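Regulatory Subunit of Protein Kinase A (cAMP-dependent) from Euglena gracilis (Euglena gracilis, PDB 6RSX) binds cyclic AMP in two tandem cyclic nucleotide-binding domains and, as the regulatory subunit of protein kinase A, probably holds the catalytic subunit in check until the nucleotide binds. Local coordinates at residues Tyr75-Phe81 with Leu118-Arg124; Phe81-Gly87 with Ile107-Phe113; Thr88-Gln94 with Ala125-Val131. All blocks are in the same frame, centred on the assembly; numbering follows the deposited sequence. Where two conformers were deposited one is given.

Contact 1. Residues Tyr75-Phe81 with Leu118-Arg124. With CMP (adenosine-3',5'-cyclic-monophosphate), chain B.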
loop_
_atom_site.group_PDB
_atom_site.type_symbol
_atom_site.label_atom_id
_atom_site.label_comp_id
_atom_site.label_asym_id
_atom_site.label_seq_id
_atom_site.Cartn_x
_atom_site.Cartn_y
_atom_site.Cartn_z
ATOM N N TYR A 75 -19.563 -8.733 -10.724
ATOM C CA TYR A 75 -20.259 -8.426 -12.002
ATOM C C TYR A 75 -21.261 -7.272 -11.971
ATOM O O TYR A 75 -21.760 -6.882 -13.048
ATOM C CB TYR A 75 -20.961 -9.694 -12.543
ATOM C CG TYR A 75 -20.129 -10.929 -12.527
ATOM C CD1 TYR A 75 -18.968 -11.066 -13.328
ATOM C CD2 TYR A 75 -20.495 -12.008 -11.723
ATOM C CE1 TYR A 75 -18.193 -12.250 -13.272
ATOM C CE2 TYR A 75 -19.739 -13.161 -11.687
ATOM C CZ TYR A 75 -18.611 -13.288 -12.482
ATOM O OH TYR A 75 -17.896 -14.458 -12.391
ATOM N N ASP A 76 -21.596 -6.692 -10.805
ATOM C CA ASP A 76 -22.457 -5.490 -10.804
ATOM C C ASP A 76 -21.838 -4.334 -11.613
ATOM O O ASP A 76 -20.614 -4.195 -11.717
ATOM C CB ASP A 76 -22.674 -4.938 -9.391
ATOM C CG ASP A 76 -23.650 -5.747 -8.521
ATOM O OD1 ASP A 76 -24.371 -6.623 -9.063
ATOM O OD2 ASP A 76 -23.680 -5.445 -7.266
ATOM N N GLU A 77 -22.695 -3.462 -12.170
ATOM C CA GLU A 77 -22.169 -2.186 -12.658
ATOM C C GLU A 77 -21.650 -1.346 -11.482
ATOM O O GLU A 77 -22.306 -1.268 -10.450
ATOM C CB GLU A 77 -23.294 -1.429 -13.392
ATOM C CG GLU A 77 -22.916 -0.013 -13.762
ATOM C CD GLU A 77 -24.080 0.727 -14.484
ATOM O OE1 GLU A 77 -25.258 0.359 -14.298
ATOM O OE2 GLU A 77 -23.784 1.706 -15.155
ATOM N N GLY A 78 -20.502 -0.685 -11.650
ATOM C CA GLY A 78 -19.951 0.140 -10.563
ATOM C C GLY A 78 -20.816 1.364 -10.261
ATOM O O GLY A 78 -21.424 1.965 -11.157
ATOM N N ASP A 79 -20.917 1.714 -8.975
ATOM C CA ASP A 79 -21.530 2.987 -8.583
ATOM C C ASP A 79 -20.602 3.774 -7.668
ATOM O O ASP A 79 -20.178 4.874 -8.029
ATOM C CB ASP A 79 -22.908 2.811 -7.914
ATOM C CG ASP A 79 -22.961 1.697 -6.847
ATOM O OD1 ASP A 79 -21.919 1.161 -6.362
ATOM O OD2 ASP A 79 -24.109 1.362 -6.457
ATOM N N ASN A 80 -20.221 3.202 -6.518
ATOM C CA ASN A 80 -19.476 3.946 -5.507
ATOM C C ASN A 80 -18.106 3.337 -5.212
ATOM O O ASN A 80 -17.810 2.193 -5.568
ATOM C CB ASN A 80 -20.258 4.000 -4.184
ATOM C CG ASN A 80 -21.637 4.651 -4.329
ATOM O OD1 ASN A 80 -21.797 5.708 -4.947
ATOM N ND2 ASN A 80 -22.640 4.016 -3.728
ATOM N N PHE A 81 -17.263 4.159 -4.591
ATOM C CA PHE A 81 -16.012 3.747 -3.972
ATOM C C PHE A 81 -16.161 3.868 -2.453
ATOM O O PHE A 81 -16.754 4.841 -1.962
ATOM C CB PHE A 81 -14.883 4.635 -4.506
ATOM C CG PHE A 81 -13.562 4.413 -3.843
ATOM C CD1 PHE A 81 -12.842 3.269 -4.080
ATOM C CD2 PHE A 81 -12.977 5.435 -3.151
ATOM C CE1 PHE A 81 -11.544 3.071 -3.491
ATOM C CE2 PHE A 81 -11.703 5.258 -2.569
ATOM C CZ PHE A 81 -10.989 4.094 -2.781
ATOM N N LEU A 118 -14.910 1.844 -11.202
ATOM C CA LEU A 118 -14.966 3.274 -11.463
ATOM C C LEU A 118 -13.785 3.737 -12.315
ATOM O O LEU A 118 -13.928 4.692 -13.085
ATOM C CB LEU A 118 -15.040 4.072 -10.166
ATOM C CG LEU A 118 -16.104 3.697 -9.103
ATOM C CD1 LEU A 118 -16.427 4.760 -8.007
ATOM C CD2 LEU A 118 -17.328 3.056 -9.601
ATOM N N MET A 119 -12.635 3.070 -12.208
ATOM C CA MET A 119 -11.490 3.468 -13.017
ATOM C C MET A 119 -11.590 2.935 -14.437
ATOM O O MET A 119 -11.470 3.699 -15.399
ATOM C CB MET A 119 -10.191 2.979 -12.374
ATOM C CG MET A 119 -9.949 3.575 -11.027
ATOM S SD MET A 119 -8.714 2.654 -10.098
ATOM C CE MET A 119 -7.258 2.747 -11.147
ATOM N N TYR A 120 -11.806 1.630 -14.585
ATOM C CA TYR A 120 -11.650 0.946 -15.851
ATOM C C TYR A 120 -12.977 0.675 -16.552
ATOM O O TYR A 120 -12.965 0.094 -17.633
ATOM C CB TYR A 120 -10.907 -0.358 -15.649
ATOM C CG TYR A 120 -9.543 -0.154 -15.003
ATOM C CD1 TYR A 120 -8.493 0.375 -15.738
ATOM C CD2 TYR A 120 -9.333 -0.437 -13.653
ATOM C CE1 TYR A 120 -7.241 0.593 -15.153
ATOM C CE2 TYR A 120 -8.071 -0.222 -13.055
ATOM C CZ TYR A 120 -7.049 0.293 -13.822
ATOM O OH TYR A 120 -5.817 0.515 -13.273
ATOM N N GLY A 121 -14.104 1.040 -15.953
ATOM C CA GLY A 121 -15.388 0.749 -16.565
ATOM C C GLY A 121 -15.767 -0.719 -16.648
ATOM O O GLY A 121 -16.680 -1.074 -17.409
ATOM N N THR A 122 -15.127 -1.579 -15.865
ATOM C CA THR A 122 -15.358 -3.014 -15.819
ATOM C C THR A 122 -16.460 -3.329 -14.811
ATOM O O THR A 122 -16.698 -2.550 -13.883
ATOM C CB THR A 122 -14.078 -3.752 -15.410
ATOM O OG1 THR A 122 -13.528 -3.112 -14.245
ATOM C CG2 THR A 122 -13.027 -3.736 -16.534
ATOM N N PRO A 123 -17.180 -4.437 -14.964
ATOM C CA PRO A 123 -18.081 -4.885 -13.899
ATOM C C PRO A 123 -17.270 -5.171 -12.639
ATOM O O PRO A 123 -16.082 -5.478 -12.722
ATOM C CB PRO A 123 -18.655 -6.196 -14.433
ATOM C CG PRO A 123 -18.429 -6.113 -15.975
ATOM C CD PRO A 123 -17.081 -5.425 -16.054
ATOM N N ARG A 124 -17.934 -5.114 -11.484
ATOM C CA ARG A 124 -17.203 -5.441 -10.222
ATOM C C ARG A 124 -16.449 -6.763 -10.324
ATOM O O ARG A 124 -16.987 -7.797 -10.748
ATOM C CB ARG A 124 -18.182 -5.537 -9.041
ATOM C CG ARG A 124 -19.003 -4.291 -8.669
ATOM C CD ARG A 124 -18.130 -3.058 -8.393
ATOM N NE ARG A 124 -18.944 -1.977 -7.842
ATOM C CZ ARG A 124 -18.435 -0.832 -7.425
ATOM N NH1 ARG A 124 -17.111 -0.650 -7.509
ATOM N NH2 ARG A 124 -19.252 0.092 -6.883
HETATM P P CMP B . -14.265 -3.388 -8.014
HETATM O O1P CMP B . -14.894 -2.017 -8.436
HETATM O O2P CMP B . -13.915 -4.448 -8.972
HETATM O "O5'" CMP B . -15.286 -4.126 -7.014
HETATM C "C5'" CMP B . -14.838 -5.156 -6.134
HETATM C "C4'" CMP B . -13.640 -4.618 -5.408
HETATM O "O4'" CMP B . -12.990 -5.560 -4.545
HETATM C "C3'" CMP B . -12.521 -4.197 -6.326
HETATM O "O3'" CMP B . -12.865 -3.062 -7.088
HETATM C "C2'" CMP B . -11.352 -4.003 -5.356
HETATM O "O2'" CMP B . -11.437 -2.702 -4.799
HETATM C "C1'" CMP B . -11.687 -5.056 -4.261
HETATM N N9 CMP B . -10.777 -6.195 -4.222
HETATM C C8 CMP B . -10.174 -6.685 -3.084
HETATM N N7 CMP B . -9.470 -7.753 -3.414
HETATM C C5 CMP B . -9.592 -7.906 -4.740
HETATM C C6 CMP B . -9.016 -8.854 -5.543
HETATM N N6 CMP B . -8.133 -9.955 -5.241
HETATM N N1 CMP B . -9.211 -8.855 -6.843
HETATM C C2 CMP B . -10.049 -7.906 -7.363
HETATM N N3 CMP B . -10.628 -6.935 -6.582
HETATM C C4 CMP B . -10.398 -6.959 -5.251
HETATM O O HOH W 1 -21.704 -1.844 -7.684
HETATM O O HOH W 2 -18.995 -0.943 -14.106
#

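Contact 2. Residues Phe81-Gly87 with Ile107-Phe113. With CMP (adenosine-3',5'-cyclic-monophosphate), chain B.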
loop_
_atom_site.group_PDB
_atom_site.type_symbol
_atom_site.label_atom_id
_atom_site.label_comp_id
_atom_site.label_asym_id
_atom_site.label_seq_id
_atom_site.Cartn_x
_atom_site.Cartn_y
_atom_site.Cartn_z
ATOM N N PHE A 81 -17.263 4.159 -4.591
ATOM C CA PHE A 81 -16.012 3.747 -3.972
ATOM C C PHE A 81 -16.161 3.868 -2.453
ATOM O O PHE A 81 -16.754 4.841 -1.962
ATOM C CB PHE A 81 -14.883 4.635 -4.506
ATOM C CG PHE A 81 -13.562 4.413 -3.843
ATOM C CD1 PHE A 81 -12.842 3.269 -4.080
ATOM C CD2 PHE A 81 -12.977 5.435 -3.151
ATOM C CE1 PHE A 81 -11.544 3.071 -3.491
ATOM C CE2 PHE A 81 -11.703 5.258 -2.569
ATOM C CZ PHE A 81 -10.989 4.094 -2.781
ATOM N N TYR A 82 -15.661 2.870 -1.701
ATOM C CA TYR A 82 -15.962 2.779 -0.275
ATOM C C TYR A 82 -14.691 2.728 0.566
ATOM O O TYR A 82 -13.679 2.147 0.151
ATOM C CB TYR A 82 -16.785 1.505 0.059
ATOM C CG TYR A 82 -18.151 1.477 -0.616
ATOM C CD1 TYR A 82 -19.239 2.094 -0.018
ATOM C CD2 TYR A 82 -18.352 0.767 -1.808
ATOM C CE1 TYR A 82 -20.509 2.061 -0.602
ATOM C CE2 TYR A 82 -19.607 0.731 -2.410
ATOM C CZ TYR A 82 -20.684 1.363 -1.793
ATOM O OH TYR A 82 -21.935 1.324 -2.341
ATOM N N VAL A 83 -14.767 3.323 1.759
ATOM C CA VAL A 83 -13.771 3.069 2.825
ATOM C C VAL A 83 -14.503 2.562 4.059
ATOM O O VAL A 83 -15.505 3.134 4.484
ATOM C CB VAL A 83 -12.947 4.336 3.165
ATOM C CG1 VAL A 83 -11.812 4.021 4.197
ATOM C CG2 VAL A 83 -12.342 4.974 1.912
ATOM N N ILE A 84 -13.969 1.510 4.692
ATOM C CA ILE A 84 -14.606 0.961 5.879
ATOM C C ILE A 84 -14.317 1.868 7.076
ATOM O O ILE A 84 -13.158 2.204 7.351
ATOM C CB ILE A 84 -14.088 -0.463 6.154
ATOM C CG1 ILE A 84 -14.500 -1.409 4.999
ATOM C CG2 ILE A 84 -14.675 -0.938 7.479
ATOM C CD1 ILE A 84 -13.946 -2.869 5.145
ATOM N N GLU A 85 -15.364 2.223 7.816
ATOM C CA GLU A 85 -15.215 2.915 9.086
ATOM C C GLU A 85 -15.239 1.924 10.254
ATOM O O GLU A 85 -14.352 1.966 11.118
ATOM C CB GLU A 85 -16.329 3.958 9.257
ATOM C CG GLU A 85 -16.149 4.779 10.559
ATOM C CD GLU A 85 -17.218 5.890 10.632
ATOM O OE1 GLU A 85 -18.401 5.605 10.327
ATOM O OE2 GLU A 85 -16.843 7.051 10.904
ATOM N N SER A 86 -16.213 1.004 10.262
ATOM C CA SER A 86 -16.366 -0.011 11.318
ATOM C C SER A 86 -16.699 -1.349 10.688
ATOM O O SER A 86 -17.361 -1.412 9.643
ATOM C CB SER A 86 -17.542 0.275 12.257
ATOM O OG SER A 86 -17.666 1.624 12.590
ATOM N N GLY A 87 -16.283 -2.433 11.356
ATOM C CA GLY A 87 -16.665 -3.758 10.929
ATOM C C GLY A 87 -15.633 -4.348 9.998
ATOM O O GLY A 87 -14.645 -3.722 9.632
ATOM N N ILE A 107 -11.196 -7.627 4.991
ATOM C CA ILE A 107 -10.706 -6.264 5.142
ATOM C C ILE A 107 -11.452 -5.575 6.282
ATOM O O ILE A 107 -12.548 -5.981 6.703
ATOM C CB ILE A 107 -10.830 -5.447 3.815
ATOM C CG1 ILE A 107 -12.256 -5.462 3.300
ATOM C CG2 ILE A 107 -9.898 -6.070 2.777
ATOM C CD1 ILE A 107 -12.492 -4.438 2.127
ATOM N N GLY A 108 -10.857 -4.501 6.774
ATOM C CA GLY A 108 -11.438 -3.818 7.904
ATOM C C GLY A 108 -11.269 -2.319 7.862
ATOM O O GLY A 108 -10.991 -1.743 6.806
ATOM N N PRO A 109 -11.420 -1.659 9.012
ATOM C CA PRO A 109 -11.337 -0.191 9.070
ATOM C C PRO A 109 -10.117 0.383 8.340
ATOM O O PRO A 109 -8.977 -0.076 8.513
ATOM C CB PRO A 109 -11.278 0.091 10.584
ATOM C CG PRO A 109 -12.114 -1.013 11.158
ATOM C CD PRO A 109 -11.755 -2.239 10.342
ATOM N N GLY A 110 -10.377 1.423 7.538
ATOM C CA GLY A 110 -9.368 2.067 6.729
ATOM C C GLY A 110 -9.171 1.447 5.355
ATOM O O GLY A 110 -8.578 2.085 4.479
ATOM N N ALA A 111 -9.619 0.228 5.143
ATOM C CA ALA A 111 -9.459 -0.374 3.830
ATOM C C ALA A 111 -10.470 0.223 2.862
ATOM O O ALA A 111 -11.609 0.539 3.220
ATOM C CB ALA A 111 -9.642 -1.887 3.875
ATOM N N SER A 112 -10.046 0.353 1.634
ATOM C CA SER A 112 -11.005 0.818 0.624
ATOM C C SER A 112 -11.272 -0.316 -0.359
ATOM O O SER A 112 -10.468 -1.252 -0.511
ATOM C CB SER A 112 -10.464 2.062 -0.069
ATOM O OG SER A 112 -9.169 1.827 -0.593
ATOM N N PHE A 113 -12.395 -0.187 -1.070
ATOM C CA PHE A 113 -12.763 -1.120 -2.121
ATOM C C PHE A 113 -13.725 -0.437 -3.101
ATOM O O PHE A 113 -14.515 0.459 -2.743
ATOM C CB PHE A 113 -13.391 -2.430 -1.581
ATOM C CG PHE A 113 -14.606 -2.235 -0.755
ATOM C CD1 PHE A 113 -14.512 -1.976 0.607
ATOM C CD2 PHE A 113 -15.882 -2.359 -1.321
ATOM C CE1 PHE A 113 -15.668 -1.802 1.388
ATOM C CE2 PHE A 113 -17.025 -2.194 -0.557
ATOM C CZ PHE A 113 -16.929 -1.907 0.810
HETATM P P CMP B . -14.265 -3.388 -8.014
HETATM O O1P CMP B . -14.894 -2.017 -8.436
HETATM O O2P CMP B . -13.915 -4.448 -8.972
HETATM O "O5'" CMP B . -15.286 -4.126 -7.014
HETATM C "C5'" CMP B . -14.838 -5.156 -6.134
HETATM C "C4'" CMP B . -13.640 -4.618 -5.408
HETATM O "O4'" CMP B . -12.990 -5.560 -4.545
HETATM C "C3'" CMP B . -12.521 -4.197 -6.326
HETATM O "O3'" CMP B . -12.865 -3.062 -7.088
HETATM C "C2'" CMP B . -11.352 -4.003 -5.356
HETATM O "O2'" CMP B . -11.437 -2.702 -4.799
HETATM C "C1'" CMP B . -11.687 -5.056 -4.261
HETATM N N9 CMP B . -10.777 -6.195 -4.222
HETATM C C8 CMP B . -10.174 -6.685 -3.084
HETATM N N7 CMP B . -9.470 -7.753 -3.414
HETATM C C5 CMP B . -9.592 -7.906 -4.740
HETATM C C6 CMP B . -9.016 -8.854 -5.543
HETATM N N6 CMP B . -8.133 -9.955 -5.241
HETATM N N1 CMP B . -9.211 -8.855 -6.843
HETATM C C2 CMP B . -10.049 -7.906 -7.363
HETATM N N3 CMP B . -10.628 -6.935 -6.582
HETATM C C4 CMP B . -10.398 -6.959 -5.251
#

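Contact 3. Residues Thr88-Gln94 with Ala125-Val131. With CMP (adenosine-3',5'-cyclic-monophosphate), chain B.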
loop_
_atom_site.group_PDB
_atom_site.type_symbol
_atom_site.label_atom_id
_atom_site.label_comp_id
_atom_site.label_asym_id
_atom_site.label_seq_id
_atom_site.Cartn_x
_atom_site.Cartn_y
_atom_site.Cartn_z
ATOM N N THR A 88 -15.880 -5.584 9.579
ATOM C CA THR A 88 -15.021 -6.232 8.599
ATOM C C THR A 88 -15.897 -6.758 7.455
ATOM O O THR A 88 -17.091 -7.010 7.629
ATOM C CB THR A 88 -14.203 -7.359 9.180
ATOM O OG1 THR A 88 -15.086 -8.423 9.599
ATOM C CG2 THR A 88 -13.309 -6.801 10.382
ATOM N N CYS A 89 -15.272 -6.950 6.301
ATOM C CA CYS A 89 -15.931 -7.412 5.080
ATOM C C CYS A 89 -15.115 -8.527 4.459
ATOM O O CYS A 89 -13.877 -8.498 4.509
ATOM C CB CYS A 89 -16.086 -6.273 4.008
ATOM S SG CYS A 89 -17.217 -4.965 4.480
ATOM N N ASN A 90 -15.787 -9.508 3.867
ATOM C CA ASN A 90 -15.109 -10.553 3.112
ATOM C C ASN A 90 -15.111 -10.204 1.632
ATOM O O ASN A 90 -16.148 -9.818 1.086
ATOM C CB ASN A 90 -15.775 -11.913 3.308
ATOM C CG ASN A 90 -15.427 -12.519 4.701
ATOM O OD1 ASN A 90 -14.483 -12.081 5.341
ATOM N ND2 ASN A 90 -16.213 -13.470 5.157
ATOM N N ILE A 91 -13.960 -10.383 1.001
ATOM C CA ILE A 91 -13.810 -10.288 -0.450
ATOM C C ILE A 91 -13.990 -11.695 -1.001
ATOM O O ILE A 91 -13.236 -12.616 -0.645
ATOM C CB ILE A 91 -12.433 -9.733 -0.836
ATOM C CG1 ILE A 91 -12.167 -8.385 -0.170
ATOM C CG2 ILE A 91 -12.293 -9.686 -2.368
ATOM C CD1 ILE A 91 -13.251 -7.291 -0.429
ATOM N N LEU A 92 -15.003 -11.874 -1.846
ATOM C CA LEU A 92 -15.353 -13.172 -2.426
ATOM C C LEU A 92 -15.279 -13.078 -3.945
ATOM O O LEU A 92 -15.799 -12.124 -4.535
ATOM C CB LEU A 92 -16.769 -13.595 -2.005
ATOM C CG LEU A 92 -16.990 -13.615 -0.489
ATOM C CD1 LEU A 92 -18.402 -13.346 -0.118
ATOM C CD2 LEU A 92 -16.601 -14.990 -0.045
ATOM N N ILE A 93 -14.644 -14.053 -4.588
ATOM C CA ILE A 93 -14.506 -14.015 -6.039
ATOM C C ILE A 93 -14.925 -15.357 -6.633
ATOM O O ILE A 93 -14.407 -16.410 -6.249
ATOM C CB ILE A 93 -13.083 -13.637 -6.477
ATOM C CG1 ILE A 93 -12.712 -12.259 -5.898
ATOM C CG2 ILE A 93 -12.971 -13.663 -8.048
ATOM C CD1 ILE A 93 -11.232 -11.852 -6.164
ATOM N N GLN A 94 -15.864 -15.308 -7.579
ATOM C CA GLN A 94 -16.254 -16.492 -8.339
ATOM C C GLN A 94 -15.376 -16.615 -9.569
ATOM O O GLN A 94 -15.014 -15.605 -10.190
ATOM C CB GLN A 94 -17.718 -16.346 -8.833
ATOM C CG GLN A 94 -18.727 -16.155 -7.723
ATOM C CD GLN A 94 -19.944 -15.483 -8.259
ATOM O OE1 GLN A 94 -20.167 -14.299 -7.998
ATOM N NE2 GLN A 94 -20.743 -16.224 -9.027
ATOM N N ALA A 125 -15.198 -6.783 -9.822
ATOM C CA ALA A 125 -14.354 -7.981 -9.864
ATOM C C ALA A 125 -14.547 -8.942 -8.672
ATOM O O ALA A 125 -14.007 -10.053 -8.680
ATOM C CB ALA A 125 -12.863 -7.567 -9.952
ATOM N N ALA A 126 -15.284 -8.530 -7.649
ATOM C CA ALA A 126 -15.465 -9.340 -6.461
ATOM C C ALA A 126 -16.769 -8.919 -5.822
ATOM O O ALA A 126 -17.225 -7.783 -6.003
ATOM C CB ALA A 126 -14.279 -9.125 -5.500
ATOM N N SER A 127 -17.345 -9.836 -5.048
ATOM C CA SER A 127 -18.377 -9.464 -4.103
ATOM C C SER A 127 -17.730 -9.013 -2.793
ATOM O O SER A 127 -16.666 -9.520 -2.398
ATOM C CB SER A 127 -19.296 -10.655 -3.835
ATOM O OG SER A 127 -19.968 -11.099 -5.045
ATOM N N VAL A 128 -18.400 -8.114 -2.085
ATOM C CA VAL A 128 -17.913 -7.658 -0.771
ATOM C C VAL A 128 -19.055 -7.816 0.217
ATOM O O VAL A 128 -20.099 -7.154 0.081
ATOM C CB VAL A 128 -17.432 -6.203 -0.808
ATOM C CG1 VAL A 128 -16.839 -5.784 0.565
ATOM C CG2 VAL A 128 -16.412 -6.015 -1.914
ATOM N N GLN A 129 -18.873 -8.699 1.206
ATOM C CA GLN A 129 -19.957 -9.062 2.116
ATOM C C GLN A 129 -19.633 -8.616 3.533
ATOM O O GLN A 129 -18.539 -8.903 4.030
ATOM C CB GLN A 129 -20.180 -10.576 2.090
ATOM C CG GLN A 129 -21.302 -11.007 2.998
ATOM C CD GLN A 129 -21.635 -12.485 2.832
ATOM O OE1 GLN A 129 -20.771 -13.280 2.503
ATOM N NE2 GLN A 129 -22.904 -12.844 3.025
ATOM N N ALA A 130 -20.572 -7.938 4.189
ATOM C CA ALA A 130 -20.352 -7.555 5.579
ATOM C C ALA A 130 -20.265 -8.817 6.428
ATOM O O ALA A 130 -21.118 -9.703 6.332
ATOM C CB ALA A 130 -21.480 -6.668 6.080
ATOM N N VAL A 131 -19.249 -8.890 7.288
ATOM C CA VAL A 131 -19.137 -10.014 8.220
ATOM C C VAL A 131 -19.866 -9.630 9.499
ATOM O O VAL A 131 -20.781 -10.326 9.938
ATOM C CB VAL A 131 -17.674 -10.362 8.488
ATOM C CG1 VAL A 131 -17.558 -11.454 9.597
ATOM C CG2 VAL A 131 -17.005 -10.843 7.232
HETATM P P CMP B . -14.265 -3.388 -8.014
HETATM O O1P CMP B . -14.894 -2.017 -8.436
HETATM O O2P CMP B . -13.915 -4.448 -8.972
HETATM O "O5'" CMP B . -15.286 -4.126 -7.014
HETATM C "C5'" CMP B . -14.838 -5.156 -6.134
HETATM C "C4'" CMP B . -13.640 -4.618 -5.408
HETATM O "O4'" CMP B . -12.990 -5.560 -4.545
HETATM C "C3'" CMP B . -12.521 -4.197 -6.326
HETATM O "O3'" CMP B . -12.865 -3.062 -7.088
HETATM C "C2'" CMP B . -11.352 -4.003 -5.356
HETATM O "O2'" CMP B . -11.437 -2.702 -4.799
HETATM C "C1'" CMP B . -11.687 -5.056 -4.261
HETATM N N9 CMP B . -10.777 -6.195 -4.222
HETATM C C8 CMP B . -10.174 -6.685 -3.084
HETATM N N7 CMP B . -9.470 -7.753 -3.414
HETATM C C5 CMP B . -9.592 -7.906 -4.740
HETATM C C6 CMP B . -9.016 -8.854 -5.543
HETATM N N6 CMP B . -8.133 -9.955 -5.241
HETATM N N1 CMP B . -9.211 -8.855 -6.843
HETATM C C2 CMP B . -10.049 -7.906 -7.363
HETATM N N3 CMP B . -10.628 -6.935 -6.582
HETATM C C4 CMP B . -10.398 -6.959 -5.251
HETATM O O HOH W 3 -18.659 -14.165 3.776
HETATM O O HOH W 4 -18.650 -13.193 -5.995
#

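Contact 1. Residues Tyr75-Phe81 with Leu118-Arg124
Tyr75 begins a pair of backbone hydrogen bonds that lay the two segments side by side: Tyr75 N donates to Arg124 O (2.7 Å, 167°) and, one residue on, Asp76 O accepts from Arg124 N (2.8 Å, 169°). The carboxylate of Asp76 turns instead to the backbone of Lys73. Glu77 O reaches Arg124 NE through a water, at 2.9 and 2.8 Å. Gly78 CA packs over one face of the guanidinium, 3.6 Å from Arg124 NE, where an ideal CB would come within 3.0 Å of Leu118 CD2. Segment 118-124 belongs to the phosphate-binding cassette of the cyclic nucleotide-binding domain, with 75-81 packed against its arginine: its helix ends at Tyr120, Gly121 beyond it has positive phi (67°), and Arg124 NH1 bonds CMP O1P (2.8 Å) and Gly114. Asp79 OD1 forms a salt bridge with Arg124 NH2 (2.9 Å) while accepting from Asn80 N (2.7 Å). Asn80 O takes a further bond from Arg124 NH2 (2.9 Å). At Phe81, CB meets Leu118 CD1 at 3.8 Å.

Contact 2. Residues Phe81-Gly87 with Ile107-Phe113
Ile84, Tyr82 and Phe113 form the apolar centre of this antiparallel pairing, inside the beta-roll of the cyclic nucleotide-binding domain. Tyr82 CB sits 3.7 Å from the centroid of the Phe113 ring, 20° off its normal, a CH-pi contact over the face; the two rings lie near parallel (23°) but slid apart, with centroids 5.2 Å from each other. At the edge of the Phe113 ring, CE1 meets Ile84 CG1 at 3.8 Å, and Ile84 CD1 extends to Ile107 CG1 at 3.6 Å. Leu136 of strand 134-140 touches all three central side chains. Val83 and Ser112, a non-hydrogen-bonded pair with CA atoms 4.2 Å apart, point to the other face, against helices 29-39 and 43-46.

Along the backbone, Tyr82 and Phe113 exchange two hydrogen bonds, N to O both ways at 2.9 Å. Ile84 N then donates to Ala111 O (2.9 Å), and Ile84 O accepts from Gly110 N (2.9 Å, 173°), which ties in the type II turn Gly108-Ala111. Gly110 has phi 88°, where a side chain would jam against the preceding carbonyl. Farther out, Glu85 and Ser86 both face Arg135 in a classic beta bulge, and Glu85 forms a salt bridge with Arg34. At the nucleotide end, Phe113 CA approaches CMP O2' to 3.4 Å.

Contact 3. Residues Thr88-Gln94 with Ala125-Val131
One face of this strand pair lines the nucleotide site, while two waters join polar side chains across the other. One water accepts from Asn90 ND2 (2.9 Å) and donates to Gln129 OE1 (2.6 Å); a second lies 2.7 Å from both Gln94 OE1 and Ser127 OG. These side chains also bond Thr106 (Asn90), Gly68 (Gln129), Ala99 (Gln94) and Gln74 (Ser127). Strands 89-93 and 127-130 run antiparallel at 155°, axes 4.5 Å apart. Hydrogen bonds run from Asn90 N to Gln129 O (2.8 Å), Gln129 N to Asn90 O (2.9 Å), Leu92 N to Ser127 O (2.9 Å), Ser127 N to Leu92 O (2.8 Å) and Val131 N to Thr88 O (2.9 Å). Both strands lie between 70-72 and 102-107 in one sheet of the beta-roll. On the ligand side Ile91 CD1 packs on Val128 CG2 (3.7 Å); Ile91 CG2 and Ile93 CD1 lie over the same face of the adenine, 3.6 and 3.7 Å from CMP N7 and N1, and Ala125 N donates to CMP O2P (2.8 Å).

Overall arrangement
All three contacts lie in the first cyclic nucleotide-binding domain and touch the same cAMP. Contact 2 is nested within the chain loop closed by contact 1, and the two share Phe81 and strand 80-84, though their centres are about 17 Å apart. Contact 3 alternates with both along the sequence; its centre is about 14 Å from that of contact 1 and about 12 Å from that of contact 2. Contact 2 pairs strands 80-84 and 112-113 of one four-stranded sheet, and contact 3 pairs the middle strands of the other; Phe113 CD2 meets Val128 CG2 at 3.7 Å between them. Segments 118-124 and 125-131 are consecutive, so phosphate recognition passes directly into the strand beside the adenine-contacting one.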